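Local coordinates for protein glucosidase (Croceicoccus marinus, PDB 5Z3K) that probably hydrolyses O-glycosidic bonds as a beta-glucosidase of glycoside hydrolase family 39, at residues V197-N202 with M405-P410; M227-N232 with L262-M267; R234-F239 with A281-A286; I300-D305 with F314-G319. All coordinates share one frame; numbering follows the deposited sequence.

In the fold
All four contacts lie on or beside the eight-stranded TIM barrel. Interaction 2 pairs the neighbouring barrel strands 223-229 and 259-266, and interaction 4 starts on the next strand, 298-301; their centres are 11 Å apart and W265 O meets F302 N between them. In interaction 3, its centre about 10 Å from that of interaction 2, the start of helix 238-252 meets helix 277-291 outside those strands. Interaction 1 sets strand 405-408 against the loop after strand 191-197; P200 CG packs on M227 O. Along the chain, interactions 2 and 3 alternate, interaction 4 follows both, and all three fall between the segments of interaction 1, which ties the two-stranded sheet 391-394/405-408 to the barrel.

Interaction 1 (V197-N202 with M405-P410); sequences VAFPLN and MSLNVP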
# COMPACT_ATOMS: atom_id res chain seq x y z
N VAL A 197 -4.36 6.33 -11.56
CA VAL A 197 -3.57 6.35 -12.79
C VAL A 197 -2.65 5.13 -12.85
O VAL A 197 -1.83 4.90 -11.95
CB VAL A 197 -2.74 7.64 -12.85
CG1 VAL A 197 -1.98 7.72 -14.18
CG2 VAL A 197 -3.64 8.86 -12.67
N ALA A 198 -2.76 4.36 -13.94
CA ALA A 198 -1.90 3.20 -14.11
C ALA A 198 -0.52 3.57 -14.63
O ALA A 198 0.46 2.90 -14.30
CB ALA A 198 -2.55 2.19 -15.07
N PHE A 199 -0.43 4.62 -15.45
CA PHE A 199 0.81 5.02 -16.12
C PHE A 199 1.16 6.45 -15.72
O PHE A 199 1.03 7.38 -16.53
CB PHE A 199 0.66 4.88 -17.64
CG PHE A 199 0.23 3.51 -18.09
CD1 PHE A 199 0.70 2.37 -17.46
CD2 PHE A 199 -0.64 3.36 -19.15
CE1 PHE A 199 0.31 1.12 -17.87
CE2 PHE A 199 -1.03 2.11 -19.57
CZ PHE A 199 -0.55 0.98 -18.93
N PRO A 200 1.62 6.66 -14.47
CA PRO A 200 1.71 8.03 -13.94
C PRO A 200 2.77 8.92 -14.58
O PRO A 200 2.75 10.13 -14.33
CB PRO A 200 2.03 7.82 -12.45
CG PRO A 200 2.67 6.46 -12.40
CD PRO A 200 1.98 5.65 -13.46
N LEU A 201 3.69 8.38 -15.38
CA LEU A 201 4.61 9.23 -16.13
C LEU A 201 4.16 9.41 -17.58
O LEU A 201 4.97 9.81 -18.43
CB LEU A 201 6.04 8.67 -16.08
CG LEU A 201 6.69 8.50 -14.71
CD1 LEU A 201 8.13 8.00 -14.84
CD2 LEU A 201 6.64 9.80 -13.90
N ASN A 202 2.90 9.11 -17.89
CA ASN A 202 2.35 9.24 -19.24
C ASN A 202 1.29 10.34 -19.23
O ASN A 202 0.34 10.27 -18.45
CB ASN A 202 1.74 7.93 -19.72
CG ASN A 202 2.78 6.93 -20.20
OD1 ASN A 202 3.54 6.38 -19.41
ND2 ASN A 202 2.80 6.67 -21.50
N MSE A 405 1.50 -3.39 -24.54
CA MSE A 405 1.37 -2.07 -23.94
C MSE A 405 2.73 -1.45 -23.59
O MSE A 405 3.75 -2.14 -23.59
CB MSE A 405 0.49 -2.13 -22.69
CG MSE A 405 -0.94 -2.56 -22.96
SE MSE A 405 -2.18 -1.63 -21.80
CE MSE A 405 -1.83 0.18 -22.42
N SER A 406 2.72 -0.15 -23.30
CA SER A 406 3.95 0.57 -23.02
C SER A 406 3.67 1.74 -22.09
O SER A 406 2.60 2.36 -22.14
CB SER A 406 4.60 1.08 -24.31
OG SER A 406 3.97 2.26 -24.75
N LEU A 407 4.65 2.05 -21.23
CA LEU A 407 4.55 3.19 -20.33
C LEU A 407 5.92 3.82 -20.16
O LEU A 407 6.95 3.16 -20.34
CB LEU A 407 3.99 2.79 -18.96
CG LEU A 407 4.93 2.01 -18.02
CD1 LEU A 407 4.64 2.34 -16.57
CD2 LEU A 407 4.79 0.51 -18.25
N ASN A 408 5.93 5.11 -19.82
CA ASN A 408 7.16 5.81 -19.50
C ASN A 408 7.68 5.39 -18.13
O ASN A 408 6.91 5.30 -17.17
CB ASN A 408 6.95 7.32 -19.55
CG ASN A 408 6.61 7.82 -20.94
OD1 ASN A 408 6.92 7.16 -21.94
ND2 ASN A 408 5.97 8.98 -21.02
N VAL A 409 8.98 5.12 -18.05
CA VAL A 409 9.63 4.69 -16.80
C VAL A 409 10.76 5.67 -16.54
O VAL A 409 11.32 6.22 -17.50
CB VAL A 409 10.16 3.25 -16.89
CG1 VAL A 409 9.01 2.24 -16.88
CG2 VAL A 409 11.03 3.08 -18.13
N PRO A 410 11.14 5.93 -15.29
CA PRO A 410 12.25 6.84 -15.03
C PRO A 410 13.55 6.25 -15.52
O PRO A 410 13.66 5.03 -15.70
CB PRO A 410 12.23 6.99 -13.49
CG PRO A 410 11.50 5.81 -12.98
CD PRO A 410 10.53 5.40 -14.05
O HOH W 1 4.09 5.80 -16.95
O HOH W 2 4.93 4.87 -23.09
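N202 and N408 stack their side-chain amides across the contact, with the two planes only 20° apart. N202 OD1 accepts the backbone N408 N at 2.7 Å, in the plane of its carbonyl and on a lone pair, and the bond is nearly straight at 171°. The same oxygen takes a hydrogen from a water that also bridges L201 N and N408 O. In return N408 ND2 reaches L201 O at 2.9 Å, tilted from that carbonyl plane. F199 to N202 forms a type I beta turn in the loop that follows strand 191-197 of the TIM barrel; strand 405-408, paired with strand 391-394, lies against it. Beside this polar patch, F199 crosses M405 and L407 at about right angles. The selenomethionine M405 brings CE to the rim of the ring, 3.5 Å from F199 CE2, with SE also at the edge, a Met-aromatic contact. L407 CB lies 3.6 Å from F199 CD1. L201 crosses the P410 ring, with L201 CD1 3.6 Å from P410 CD, while I242 of helix 238-252 touches both residues.

Interaction 2 (M227-N232 with L262-M267); sequences MWYGDN and LSYWSM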
# COMPACT_ATOMS: atom_id res chain seq x y z
N MSE A 227 -0.47 4.34 -9.40
CA MSE A 227 0.18 3.05 -9.12
C MSE A 227 1.60 2.99 -9.67
O MSE A 227 1.96 3.74 -10.57
CB MSE A 227 -0.63 1.89 -9.70
CG MSE A 227 -0.28 1.46 -11.14
SE MSE A 227 -1.52 0.00 -11.60
CE MSE A 227 -3.00 1.06 -11.01
N TRP A 228 2.41 2.08 -9.12
CA TRP A 228 3.75 1.85 -9.64
C TRP A 228 4.23 0.46 -9.25
O TRP A 228 4.01 0.01 -8.12
CB TRP A 228 4.76 2.90 -9.15
CG TRP A 228 5.96 2.83 -10.02
CD1 TRP A 228 7.17 2.26 -9.72
CD2 TRP A 228 6.05 3.28 -11.37
NE1 TRP A 228 8.01 2.36 -10.81
CE2 TRP A 228 7.34 2.97 -11.84
CE3 TRP A 228 5.15 3.91 -12.23
CZ2 TRP A 228 7.76 3.28 -13.13
CZ3 TRP A 228 5.57 4.22 -13.51
CH2 TRP A 228 6.86 3.91 -13.94
N TYR A 229 4.90 -0.22 -10.19
CA TYR A 229 5.50 -1.52 -9.95
C TYR A 229 6.97 -1.48 -10.34
O TYR A 229 7.37 -0.73 -11.24
CB TYR A 229 4.81 -2.62 -10.76
CG TYR A 229 3.34 -2.78 -10.52
CD1 TYR A 229 2.85 -3.30 -9.33
CD2 TYR A 229 2.42 -2.41 -11.50
CE1 TYR A 229 1.48 -3.46 -9.12
CE2 TYR A 229 1.06 -2.56 -11.30
CZ TYR A 229 0.60 -3.08 -10.11
OH TYR A 229 -0.76 -3.23 -9.93
N GLY A 230 7.77 -2.32 -9.69
CA GLY A 230 9.20 -2.36 -9.97
C GLY A 230 9.63 -3.37 -11.02
O GLY A 230 10.80 -3.77 -11.04
N ASP A 231 8.72 -3.81 -11.91
CA ASP A 231 9.03 -4.93 -12.80
C ASP A 231 10.27 -4.66 -13.64
O ASP A 231 11.11 -5.54 -13.82
CB ASP A 231 7.86 -5.24 -13.72
CG ASP A 231 6.68 -5.78 -12.99
OD1 ASP A 231 5.91 -4.96 -12.46
OD2 ASP A 231 6.51 -7.02 -12.93
N ASN A 232 10.38 -3.46 -14.19
CA ASN A 232 11.43 -3.17 -15.16
C ASN A 232 12.61 -2.42 -14.55
O ASN A 232 13.49 -1.98 -15.29
CB ASN A 232 10.84 -2.38 -16.34
CG ASN A 232 11.80 -2.31 -17.52
OD1 ASN A 232 12.13 -1.23 -17.99
ND2 ASN A 232 12.27 -3.47 -17.97
N LEU A 262 -0.74 6.22 -3.14
CA LEU A 262 -0.14 5.16 -3.94
C LEU A 262 -1.04 3.93 -3.80
O LEU A 262 -0.93 3.17 -2.83
CB LEU A 262 1.30 4.92 -3.47
CG LEU A 262 2.19 3.86 -4.11
CD1 LEU A 262 2.19 3.95 -5.64
CD2 LEU A 262 3.61 3.98 -3.52
N SER A 263 -1.94 3.73 -4.77
CA SER A 263 -2.99 2.72 -4.64
C SER A 263 -2.50 1.30 -4.88
O SER A 263 -3.16 0.35 -4.43
CB SER A 263 -4.14 3.03 -5.61
OG SER A 263 -5.01 3.97 -5.03
N TYR A 264 -1.40 1.13 -5.61
CA TYR A 264 -0.73 -0.15 -5.79
C TYR A 264 0.76 0.11 -5.75
O TYR A 264 1.25 1.00 -6.45
CB TYR A 264 -0.98 -0.81 -7.15
CG TYR A 264 -2.37 -1.23 -7.57
CD1 TYR A 264 -3.30 -0.30 -7.99
CD2 TYR A 264 -2.70 -2.58 -7.67
CE1 TYR A 264 -4.56 -0.68 -8.44
CE2 TYR A 264 -3.96 -2.98 -8.11
CZ TYR A 264 -4.88 -2.03 -8.51
OH TYR A 264 -6.14 -2.42 -8.96
N TRP A 265 1.48 -0.70 -5.00
CA TRP A 265 2.93 -0.72 -5.11
C TRP A 265 3.42 -2.11 -4.76
O TRP A 265 2.90 -2.74 -3.82
CB TRP A 265 3.60 0.35 -4.25
CG TRP A 265 3.68 0.08 -2.77
CD1 TRP A 265 2.81 0.50 -1.81
CD2 TRP A 265 4.74 -0.60 -2.08
NE1 TRP A 265 3.24 0.10 -0.57
CE2 TRP A 265 4.42 -0.58 -0.70
CE3 TRP A 265 5.92 -1.23 -2.48
CZ2 TRP A 265 5.24 -1.16 0.27
CZ3 TRP A 265 6.73 -1.82 -1.51
CH2 TRP A 265 6.38 -1.78 -0.16
N SER A 266 4.42 -2.57 -5.50
CA SER A 266 4.91 -3.94 -5.41
C SER A 266 6.21 -4.00 -6.19
O SER A 266 6.44 -3.19 -7.08
CB SER A 266 3.88 -4.93 -5.98
OG SER A 266 4.32 -6.25 -5.78
N MSE A 267 7.04 -4.99 -5.87
CA MSE A 267 8.20 -5.18 -6.74
C MSE A 267 7.75 -5.57 -8.13
O MSE A 267 8.37 -5.16 -9.10
CB MSE A 267 9.17 -6.23 -6.21
CG MSE A 267 10.42 -6.29 -7.09
SE MSE A 267 11.87 -7.33 -6.32
CE MSE A 267 11.38 -9.04 -7.05
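Y264 O is met by two groups of the neighbouring strand: the amide W228 N, hydrogen-bonded at 3.1 Å, and M227 CA, whose C-H contact is longer at 3.5 Å. This is the strand pair of a beta-alpha-beta crossover in the TIM barrel, with strands 223-229 and 259-266 running parallel (3° apart) and helix 238-252 between them in the chain. M227, Y229, Y264 and S266 put their side chains on one face of the sheet. There the selenomethionine M227 lies alongside Y264, SE over the ring face at 26° from its normal and 4.4 Å from its centroid, a Met-aromatic contact; CE comes 3.3 Å from Y264 CD1. Y229 runs beside Y264 in the same direction, and its OH rests 3.0 Å from Y264 CD2. The Y264 hydroxyl itself goes on to D156. An alanine at Y264 would probably leave D156 without that partner and open a gap beside SE and CE of M227. W228, on the other face of the sheet, turns its NE1 to D238. Further along, G230 N bonds to S266 O, and S266 CB sits at the edge of the Y229 ring, in its plane, 3.9 Å from CD1.

Interaction 3 (R234-F239 with A281-A286); sequences RDPMDF and AAFLAA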
# COMPACT_ATOMS: atom_id res chain seq x y z
N ARG A 234 13.43 -3.20 -10.74
CA ARG A 234 13.71 -3.84 -9.45
C ARG A 234 14.37 -2.87 -8.47
O ARG A 234 15.18 -3.28 -7.65
CB ARG A 234 14.58 -5.09 -9.60
CG ARG A 234 14.11 -6.11 -10.61
CD ARG A 234 12.65 -6.45 -10.46
NE ARG A 234 12.48 -7.89 -10.29
CZ ARG A 234 11.84 -8.67 -11.15
NH1 ARG A 234 11.28 -8.16 -12.23
NH2 ARG A 234 11.74 -9.96 -10.90
N ASP A 235 14.02 -1.58 -8.56
CA ASP A 235 14.69 -0.53 -7.77
C ASP A 235 13.72 -0.02 -6.72
O ASP A 235 12.70 0.61 -7.08
CB ASP A 235 15.15 0.61 -8.69
CG ASP A 235 16.01 1.66 -7.97
OD1 ASP A 235 16.10 1.61 -6.72
OD2 ASP A 235 16.62 2.52 -8.66
N PRO A 236 13.96 -0.25 -5.42
CA PRO A 236 13.00 0.19 -4.40
C PRO A 236 12.90 1.70 -4.28
O PRO A 236 11.97 2.19 -3.63
CB PRO A 236 13.54 -0.44 -3.10
CG PRO A 236 15.01 -0.62 -3.36
CD PRO A 236 15.12 -0.96 -4.84
N MSE A 237 13.82 2.44 -4.90
CA MSE A 237 13.75 3.90 -4.92
C MSE A 237 12.61 4.42 -5.80
O MSE A 237 12.18 5.56 -5.62
CB MSE A 237 15.10 4.47 -5.38
CG MSE A 237 15.26 5.99 -5.21
SE MSE A 237 15.03 6.63 -3.35
CE MSE A 237 16.67 5.91 -2.55
N ASP A 238 12.09 3.59 -6.72
CA ASP A 238 11.16 4.08 -7.74
C ASP A 238 9.99 4.85 -7.15
O ASP A 238 9.54 5.85 -7.72
CB ASP A 238 10.62 2.92 -8.57
CG ASP A 238 11.52 2.52 -9.70
OD1 ASP A 238 12.69 2.98 -9.74
OD2 ASP A 238 11.06 1.69 -10.53
N PHE A 239 9.44 4.37 -6.03
CA PHE A 239 8.21 4.97 -5.54
C PHE A 239 8.42 6.41 -5.11
O PHE A 239 7.56 7.27 -5.35
CB PHE A 239 7.65 4.08 -4.44
CG PHE A 239 7.59 2.66 -4.88
CD1 PHE A 239 6.63 2.26 -5.80
CD2 PHE A 239 8.54 1.76 -4.46
CE1 PHE A 239 6.60 0.96 -6.26
CE2 PHE A 239 8.52 0.46 -4.91
CZ PHE A 239 7.56 0.05 -5.81
N ALA A 281 11.16 -9.82 -0.54
CA ALA A 281 11.06 -9.36 0.85
C ALA A 281 12.00 -8.19 1.12
O ALA A 281 11.60 -7.18 1.70
CB ALA A 281 11.37 -10.52 1.79
N ALA A 282 13.26 -8.33 0.71
CA ALA A 282 14.21 -7.25 0.94
C ALA A 282 13.82 -6.01 0.14
O ALA A 282 13.96 -4.88 0.62
CB ALA A 282 15.63 -7.70 0.58
N PHE A 283 13.31 -6.21 -1.08
CA PHE A 283 12.85 -5.09 -1.89
C PHE A 283 11.74 -4.32 -1.18
O PHE A 283 11.78 -3.09 -1.10
CB PHE A 283 12.36 -5.57 -3.26
CG PHE A 283 11.79 -4.47 -4.14
CD1 PHE A 283 10.48 -4.03 -3.97
CD2 PHE A 283 12.57 -3.89 -5.14
CE1 PHE A 283 9.96 -3.01 -4.80
CE2 PHE A 283 12.07 -2.90 -5.96
CZ PHE A 283 10.77 -2.44 -5.79
N LEU A 284 10.72 -5.04 -0.70
CA LEU A 284 9.57 -4.31 -0.17
C LEU A 284 9.91 -3.60 1.13
O LEU A 284 9.39 -2.51 1.39
CB LEU A 284 8.37 -5.26 -0.02
CG LEU A 284 8.27 -6.21 1.15
CD1 LEU A 284 7.46 -5.56 2.27
CD2 LEU A 284 7.62 -7.53 0.68
N ALA A 285 10.83 -4.16 1.93
CA ALA A 285 11.28 -3.44 3.12
C ALA A 285 12.08 -2.19 2.75
O ALA A 285 11.87 -1.12 3.32
CB ALA A 285 12.09 -4.37 4.03
N ALA A 286 13.00 -2.31 1.78
CA ALA A 286 13.74 -1.12 1.36
C ALA A 286 12.82 -0.08 0.73
O ALA A 286 13.00 1.12 0.94
CB ALA A 286 14.86 -1.50 0.38
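The turn leading into helix 238-252 packs on helix 277-291, two of the helices that surround the TIM barrel, and F283 is the side chain that helix 277-291 presents to the turn. Its CG stands anti to the backbone N (chi1 177°), which starts the ring off toward residues 234-236. P236 covers one face of the F283 ring: its CB lies 4.2 Å from the centroid and 17° off the normal, offset toward the rim, a CH-pi contact. F283 CE2 comes within 3.3 Å of P236 N, while R234 O and D235 N lie at the ring's edge, in its plane. F239 meets F283 tip to tip, with F283 CE1 at the edge of the F239 ring and 3.8 Å from F239 CE2. P236 CG packs on A286 CB at 3.8 Å, one turn further along the same helix as F283. D235 caps the turn into the helix: its OD1 accepts M237 N at 3.0 Å from above the carboxylate plane, and the other oxygen, OD2, forms a salt bridge with R413. Around this site, Y377 meets the F283 ring edge-to-face, F239 meets W265 of strand 259-266 in the same way, and S375 of strand 369-376, in the nine-stranded mixed sheet, touches A286.

Interaction 4 (I300-D305 with F314-G319); sequences IFFRAD and FTDPAG
R303 passes its CG between the F302 ring and G319. CB starts 3.7 Å from F302 CD1. CG takes the crowded position between the backbone N and the carbonyl carbon (chi1 48°), which puts it over the centre of one F302 ring face and 3.7 Å from G319 CA. CD follows, 3.6 Å from F302 CE1. From there the guanidinium grips D305 side-on: NE bonds to D305 OD1 at 2.8 Å, a salt bridge, and NH2 to D305 OD2 at 2.9 Å, on the syn lone pair and within the guanidinium plane. NH1 hands on to a water that donates to D316 OD2 at 2.7 Å. An alanine in place of R303 would probably leave D305 with the backbone N-H groups of G307 and I29 but without the arginine's two donors and positive charge, break the water link to D316 and take CG and CD away from that face of F302. On the backbone, R303 N bonds to A318 O at 3.2 Å from above the carbonyl plane, and a second water joins F302 O to A318 O. A318 CB packs 3.4 Å from F302 CE2. D316 OD1 accepts A318 N, an Asx turn inside the type I turn D316 to G319. The peptide between F302 and R303 is cis; a non-proline cis peptide just after the eighth barrel strand is a familiar feature of TIM-barrel glycoside hydrolases of clan GH-A.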
# COMPACT_ATOMS: atom_id res chain seq x y z
N ILE A 300 -0.54 1.69 -0.49
CA ILE A 300 -1.29 0.43 -0.52
C ILE A 300 -0.38 -0.61 -1.17
O ILE A 300 -0.23 -0.63 -2.39
CB ILE A 300 -2.61 0.55 -1.29
CG1 ILE A 300 -3.48 1.70 -0.79
CG2 ILE A 300 -3.39 -0.76 -1.22
CD1 ILE A 300 -4.09 1.47 0.60
N PHE A 301 0.22 -1.48 -0.35
CA PHE A 301 1.03 -2.57 -0.88
C PHE A 301 0.15 -3.62 -1.55
O PHE A 301 -0.87 -4.03 -1.00
CB PHE A 301 1.82 -3.23 0.24
CG PHE A 301 2.55 -4.47 -0.21
CD1 PHE A 301 3.79 -4.36 -0.85
CD2 PHE A 301 1.99 -5.73 -0.03
CE1 PHE A 301 4.47 -5.49 -1.27
CE2 PHE A 301 2.65 -6.88 -0.46
CZ PHE A 301 3.90 -6.76 -1.08
N PHE A 302 0.59 -4.10 -2.71
CA PHE A 302 -0.16 -5.04 -3.54
C PHE A 302 0.59 -6.36 -3.62
O PHE A 302 1.70 -6.40 -4.15
CB PHE A 302 -0.35 -4.45 -4.94
CG PHE A 302 -1.13 -5.33 -5.88
CD1 PHE A 302 -2.50 -5.44 -5.77
CD2 PHE A 302 -0.48 -6.04 -6.88
CE1 PHE A 302 -3.23 -6.24 -6.64
CE2 PHE A 302 -1.21 -6.85 -7.76
CZ PHE A 302 -2.59 -6.94 -7.63
N ARG A 303 0.02 -7.45 -3.08
CA ARG A 303 -1.18 -7.52 -2.24
C ARG A 303 -0.89 -8.51 -1.11
O ARG A 303 -0.22 -9.53 -1.34
CB ARG A 303 -2.40 -7.97 -3.06
CG ARG A 303 -2.17 -9.22 -3.93
CD ARG A 303 -3.32 -9.46 -4.94
NE ARG A 303 -4.48 -10.05 -4.27
CZ ARG A 303 -5.66 -10.29 -4.85
NH1 ARG A 303 -5.87 -9.99 -6.13
NH2 ARG A 303 -6.64 -10.82 -4.13
N ALA A 304 -1.39 -8.23 0.10
CA ALA A 304 -1.08 -9.03 1.28
C ALA A 304 -2.09 -10.18 1.47
O ALA A 304 -2.76 -10.31 2.51
CB ALA A 304 -1.02 -8.15 2.53
N ASP A 305 -2.18 -11.04 0.47
CA ASP A 305 -2.99 -12.25 0.61
C ASP A 305 -2.36 -13.33 -0.26
O ASP A 305 -1.22 -13.20 -0.71
CB ASP A 305 -4.48 -11.98 0.32
CG ASP A 305 -4.78 -11.59 -1.13
OD1 ASP A 305 -3.90 -11.67 -2.02
OD2 ASP A 305 -5.95 -11.19 -1.38
N PHE A 314 -7.65 -16.09 -11.19
CA PHE A 314 -6.36 -16.77 -11.17
C PHE A 314 -5.67 -16.42 -9.86
O PHE A 314 -6.23 -15.73 -9.00
CB PHE A 314 -5.50 -16.38 -12.38
CG PHE A 314 -4.77 -15.06 -12.22
CD1 PHE A 314 -5.47 -13.90 -11.91
CD2 PHE A 314 -3.40 -14.99 -12.40
CE1 PHE A 314 -4.81 -12.70 -11.77
CE2 PHE A 314 -2.73 -13.78 -12.26
CZ PHE A 314 -3.44 -12.63 -11.94
N THR A 315 -4.44 -16.93 -9.68
CA THR A 315 -3.63 -16.63 -8.51
C THR A 315 -2.55 -15.65 -8.91
O THR A 315 -1.59 -16.01 -9.61
CB THR A 315 -3.04 -17.90 -7.90
OG1 THR A 315 -4.10 -18.76 -7.49
CG2 THR A 315 -2.19 -17.54 -6.67
N ASP A 316 -2.70 -14.42 -8.48
CA ASP A 316 -1.76 -13.38 -8.85
C ASP A 316 -0.46 -13.57 -8.07
O ASP A 316 -0.49 -13.66 -6.84
CB ASP A 316 -2.38 -12.02 -8.54
CG ASP A 316 -1.65 -10.87 -9.21
OD1 ASP A 316 -0.41 -10.87 -9.25
OD2 ASP A 316 -2.34 -9.94 -9.70
N PRO A 317 0.69 -13.64 -8.75
CA PRO A 317 1.95 -13.82 -8.02
C PRO A 317 2.32 -12.65 -7.13
O PRO A 317 3.18 -12.80 -6.26
CB PRO A 317 2.98 -14.02 -9.15
CG PRO A 317 2.37 -13.35 -10.33
CD PRO A 317 0.89 -13.56 -10.21
N ALA A 318 1.68 -11.49 -7.30
CA ALA A 318 1.89 -10.39 -6.37
C ALA A 318 1.33 -10.69 -4.97
O ALA A 318 1.70 -10.00 -4.02
CB ALA A 318 1.26 -9.10 -6.91
N GLY A 319 0.48 -11.70 -4.83
CA GLY A 319 0.04 -12.12 -3.51
C GLY A 319 1.22 -12.71 -2.74
O GLY A 319 1.83 -13.70 -3.19
O HOH W 3 3.78 -8.24 -4.20
O HOH W 4 -4.81 -9.39 -8.84